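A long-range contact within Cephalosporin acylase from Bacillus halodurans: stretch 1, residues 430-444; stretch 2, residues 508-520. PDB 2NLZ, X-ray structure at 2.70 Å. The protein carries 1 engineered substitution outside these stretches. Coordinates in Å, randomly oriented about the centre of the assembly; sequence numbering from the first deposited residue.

Stretch 1 430-444: DQPIGPFGVMGGFMQ
Stretch 2 (508-520) AFGRGQIIWRDPT

How do the two stretches run? The strands around 431-438 and 512-517 are antiparallel, their axes 170° apart and 4.5 Å at closest approach, with Phe436 opposite Ile514 (CA to CA 4.6 Å) and Val438 opposite Gly512 (4.2 Å between CA atoms).

Which backbone groups are satisfied? Arg517 N donates to Ile433 O at 2.6 Å, nearly straight at 167°, and Ile515 N to Pro435 O at 3.3 Å. Proline has no amide hydrogen to return that bond; instead, Gly434 CA lies 3.4 Å from Ile515 O as a CA-H...O contact. Gly437 and Gln513 form the reciprocal pair: Gln513 N to Gly437 O at 3.2 Å, and a weak bond from Gly437 N to Gln513 O at 3.3 Å. Met439 N comes within 3.0 Å of Arg511 O, but the angle is too poor for a hydrogen bond.

Why glycine at 434? At phi/psi 151/176 an ideal CB built on Gly434 would jam against the preceding carbonyl and sit 1.9 Å from Ile515 O.

What packs beside the ladder? Trp516 (chi1 m, chi2 144°) brings CH2 3.8 Å from CD1 of Phe436 (chi1 p) and CE3 4.0 Å from CG1 of Ile433 (p, t). Next along from Val438 and Gly512, Met439 (t, m, m) sets CE 3.6 Å from CD of Arg511 (m, t, t).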

# COMPACT_ATOMS: atom_id res chain seq x y z
N ASP D 430 -21.90 -18.86 29.06
CA ASP D 430 -21.92 -18.28 30.42
C ASP D 430 -20.52 -18.02 31.04
O ASP D 430 -20.34 -18.00 32.26
CB ASP D 430 -22.83 -19.09 31.37
CG ASP D 430 -23.31 -18.27 32.56
OD1 ASP D 430 -23.55 -17.05 32.40
OD2 ASP D 430 -23.45 -18.84 33.66
N GLN D 431 -19.53 -17.83 30.17
CA GLN D 431 -18.22 -17.34 30.56
C GLN D 431 -18.06 -15.94 29.97
O GLN D 431 -18.52 -15.67 28.86
CB GLN D 431 -17.11 -18.27 30.06
CG GLN D 431 -17.12 -19.68 30.66
CD GLN D 431 -16.80 -19.68 32.15
OE1 GLN D 431 -15.92 -18.96 32.61
NE2 GLN D 431 -17.53 -20.50 32.90
N PRO D 432 -17.42 -15.03 30.72
CA PRO D 432 -17.23 -13.70 30.17
C PRO D 432 -16.02 -13.69 29.25
O PRO D 432 -14.95 -14.22 29.61
CB PRO D 432 -16.94 -12.86 31.41
CG PRO D 432 -16.20 -13.78 32.31
CD PRO D 432 -16.83 -15.15 32.07
N ILE D 433 -16.18 -13.12 28.07
CA ILE D 433 -14.98 -12.89 27.27
C ILE D 433 -14.58 -11.40 27.26
O ILE D 433 -13.39 -11.10 27.21
CB ILE D 433 -14.96 -13.62 25.88
CG1 ILE D 433 -15.61 -12.79 24.80
CG2 ILE D 433 -15.59 -15.03 25.96
CD1 ILE D 433 -15.20 -13.28 23.45
N GLY D 434 -15.54 -10.49 27.37
CA GLY D 434 -15.16 -9.10 27.64
C GLY D 434 -15.98 -7.92 27.17
O GLY D 434 -17.01 -8.06 26.48
N PRO D 435 -15.54 -6.71 27.56
CA PRO D 435 -16.17 -5.47 27.14
C PRO D 435 -15.62 -4.95 25.81
O PRO D 435 -14.43 -5.11 25.51
CB PRO D 435 -15.83 -4.52 28.28
CG PRO D 435 -14.51 -5.01 28.79
CD PRO D 435 -14.39 -6.47 28.46
N PHE D 436 -16.51 -4.34 25.03
CA PHE D 436 -16.13 -3.70 23.78
C PHE D 436 -17.08 -2.53 23.55
O PHE D 436 -18.17 -2.48 24.12
CB PHE D 436 -16.19 -4.69 22.61
CG PHE D 436 -17.58 -5.10 22.22
CD1 PHE D 436 -18.18 -6.18 22.81
CD2 PHE D 436 -18.29 -4.40 21.25
CE1 PHE D 436 -19.44 -6.56 22.46
CE2 PHE D 436 -19.56 -4.77 20.89
CZ PHE D 436 -20.14 -5.86 21.50
N GLY D 437 -16.65 -1.59 22.71
CA GLY D 437 -17.51 -0.49 22.27
C GLY D 437 -16.85 0.26 21.15
O GLY D 437 -15.61 0.33 21.08
N VAL D 438 -17.65 0.79 20.24
CA VAL D 438 -17.15 1.73 19.24
C VAL D 438 -17.96 3.03 19.22
O VAL D 438 -18.98 3.12 18.54
CB VAL D 438 -17.06 1.15 17.83
CG1 VAL D 438 -16.35 2.14 16.90
CG2 VAL D 438 -16.30 -0.15 17.85
N MET D 439 -17.50 3.98 20.03
CA MET D 439 -17.78 5.42 19.97
C MET D 439 -18.24 5.96 18.60
O MET D 439 -17.74 5.53 17.57
CB MET D 439 -16.45 6.11 20.36
CG MET D 439 -16.52 7.49 20.93
SD MET D 439 -16.72 8.81 19.72
CE MET D 439 -15.53 8.43 18.47
N GLY D 440 -19.17 6.90 18.58
CA GLY D 440 -19.39 7.69 17.36
C GLY D 440 -20.79 8.02 16.89
O GLY D 440 -21.03 8.12 15.69
N GLY D 441 -21.71 8.22 17.83
CA GLY D 441 -23.08 8.59 17.49
C GLY D 441 -23.85 7.46 16.83
O GLY D 441 -24.06 6.41 17.43
N PHE D 442 -24.27 7.69 15.59
CA PHE D 442 -25.02 6.68 14.83
C PHE D 442 -24.13 5.64 14.13
O PHE D 442 -24.62 4.69 13.51
CB PHE D 442 -25.97 7.34 13.84
CG PHE D 442 -27.14 8.04 14.49
CD1 PHE D 442 -27.13 9.42 14.69
CD2 PHE D 442 -28.26 7.31 14.89
CE1 PHE D 442 -28.21 10.07 15.29
CE2 PHE D 442 -29.34 7.95 15.49
CZ PHE D 442 -29.32 9.33 15.69
N MET D 443 -22.81 5.84 14.22
CA MET D 443 -21.84 4.83 13.82
C MET D 443 -21.88 3.62 14.78
O MET D 443 -21.57 2.48 14.39
CB MET D 443 -20.42 5.44 13.79
CG MET D 443 -19.25 4.44 13.85
SD MET D 443 -18.89 3.70 12.26
CE MET D 443 -17.76 2.38 12.71
N GLN D 444 -22.31 3.88 16.02
CA GLN D 444 -22.12 2.93 17.12
C GLN D 444 -22.55 1.48 16.85
O GLN D 444 -21.71 0.57 16.94
CB GLN D 444 -22.65 3.48 18.45
CG GLN D 444 -21.81 4.67 18.95
CD GLN D 444 -21.85 4.87 20.45
OE1 GLN D 444 -21.96 6.00 20.92
NE2 GLN D 444 -21.76 3.79 21.20
N ALA D 508 -14.07 10.23 11.87
CA ALA D 508 -15.47 10.11 11.49
C ALA D 508 -15.97 8.66 11.59
O ALA D 508 -17.16 8.40 11.48
CB ALA D 508 -15.69 10.66 10.08
N PHE D 509 -15.05 7.72 11.79
CA PHE D 509 -15.43 6.31 11.83
C PHE D 509 -15.34 5.69 13.23
O PHE D 509 -15.27 4.47 13.40
CB PHE D 509 -14.65 5.51 10.78
CG PHE D 509 -15.03 5.86 9.37
CD1 PHE D 509 -16.02 5.15 8.72
CD2 PHE D 509 -14.40 6.91 8.70
CE1 PHE D 509 -16.38 5.47 7.42
CE2 PHE D 509 -14.76 7.23 7.41
CZ PHE D 509 -15.75 6.52 6.77
N GLY D 510 -15.35 6.56 14.23
CA GLY D 510 -15.43 6.13 15.62
C GLY D 510 -14.12 5.75 16.28
O GLY D 510 -13.08 5.66 15.64
N ARG D 511 -14.21 5.53 17.59
CA ARG D 511 -13.08 5.07 18.40
C ARG D 511 -13.49 3.80 19.15
O ARG D 511 -14.57 3.72 19.71
CB ARG D 511 -12.63 6.17 19.38
CG ARG D 511 -12.05 7.41 18.68
CD ARG D 511 -12.07 8.66 19.54
NE ARG D 511 -12.16 9.87 18.72
CZ ARG D 511 -12.16 11.10 19.21
NH1 ARG D 511 -12.07 11.30 20.52
NH2 ARG D 511 -12.25 12.14 18.40
N GLY D 512 -12.63 2.80 19.15
CA GLY D 512 -12.99 1.56 19.82
C GLY D 512 -12.00 1.15 20.88
O GLY D 512 -10.83 1.55 20.85
N GLN D 513 -12.48 0.36 21.85
CA GLN D 513 -11.59 -0.33 22.78
C GLN D 513 -12.13 -1.74 23.00
O GLN D 513 -13.35 -1.96 23.03
CB GLN D 513 -11.46 0.39 24.12
CG GLN D 513 -11.48 1.92 24.08
CD GLN D 513 -10.16 2.51 23.66
OE1 GLN D 513 -10.12 3.58 23.04
NE2 GLN D 513 -9.07 1.82 23.99
N ILE D 514 -11.21 -2.69 23.16
CA ILE D 514 -11.56 -4.07 23.38
C ILE D 514 -10.61 -4.64 24.43
O ILE D 514 -9.41 -4.40 24.39
CB ILE D 514 -11.45 -4.90 22.06
CG1 ILE D 514 -12.59 -4.55 21.09
CG2 ILE D 514 -11.47 -6.39 22.34
CD1 ILE D 514 -12.39 -5.07 19.66
N ILE D 515 -11.19 -5.36 25.40
CA ILE D 515 -10.43 -6.26 26.26
C ILE D 515 -11.09 -7.64 26.19
O ILE D 515 -12.27 -7.77 26.52
CB ILE D 515 -10.38 -5.78 27.73
CG1 ILE D 515 -9.71 -4.42 27.85
CG2 ILE D 515 -9.59 -6.74 28.57
CD1 ILE D 515 -9.75 -3.84 29.25
N TRP D 516 -10.34 -8.66 25.74
CA TRP D 516 -10.83 -10.04 25.80
C TRP D 516 -10.12 -10.86 26.88
O TRP D 516 -8.90 -10.82 27.01
CB TRP D 516 -10.72 -10.79 24.46
CG TRP D 516 -11.46 -10.24 23.24
CD1 TRP D 516 -11.01 -10.28 21.96
CD2 TRP D 516 -12.75 -9.60 23.19
NE1 TRP D 516 -11.91 -9.69 21.11
CE2 TRP D 516 -12.99 -9.27 21.84
CE3 TRP D 516 -13.72 -9.27 24.16
CZ2 TRP D 516 -14.17 -8.62 21.42
CZ3 TRP D 516 -14.89 -8.62 23.74
CH2 TRP D 516 -15.11 -8.30 22.38
N ARG D 517 -10.91 -11.60 27.65
CA ARG D 517 -10.37 -12.53 28.62
C ARG D 517 -10.52 -13.96 28.14
O ARG D 517 -11.63 -14.40 27.83
CB ARG D 517 -11.08 -12.39 29.96
CG ARG D 517 -10.85 -13.60 30.85
CD ARG D 517 -11.91 -13.79 31.91
NE ARG D 517 -11.32 -13.39 33.17
CZ ARG D 517 -10.86 -14.19 34.13
NH1 ARG D 517 -10.31 -13.61 35.18
NH2 ARG D 517 -10.97 -15.52 34.07
N ASP D 518 -9.40 -14.68 28.08
CA ASP D 518 -9.40 -16.11 27.82
C ASP D 518 -10.01 -16.84 29.02
O ASP D 518 -9.50 -16.72 30.13
CB ASP D 518 -7.96 -16.58 27.58
CG ASP D 518 -7.89 -17.98 27.01
OD1 ASP D 518 -7.40 -18.11 25.87
OD2 ASP D 518 -8.30 -18.94 27.69
N PRO D 519 -11.10 -17.60 28.79
CA PRO D 519 -11.82 -18.23 29.91
C PRO D 519 -11.02 -19.34 30.62
O PRO D 519 -11.21 -19.56 31.82
CB PRO D 519 -13.08 -18.80 29.25
CG PRO D 519 -12.71 -18.99 27.83
CD PRO D 519 -11.72 -17.92 27.49
N THR D 520 -10.12 -20.01 29.89
CA THR D 520 -9.28 -21.06 30.48
C THR D 520 -8.13 -20.50 31.31
O THR D 520 -8.08 -20.72 32.52
CB THR D 520 -8.72 -22.02 29.41
OG1 THR D 520 -9.05 -21.54 28.10
CG2 THR D 520 -9.31 -23.42 29.57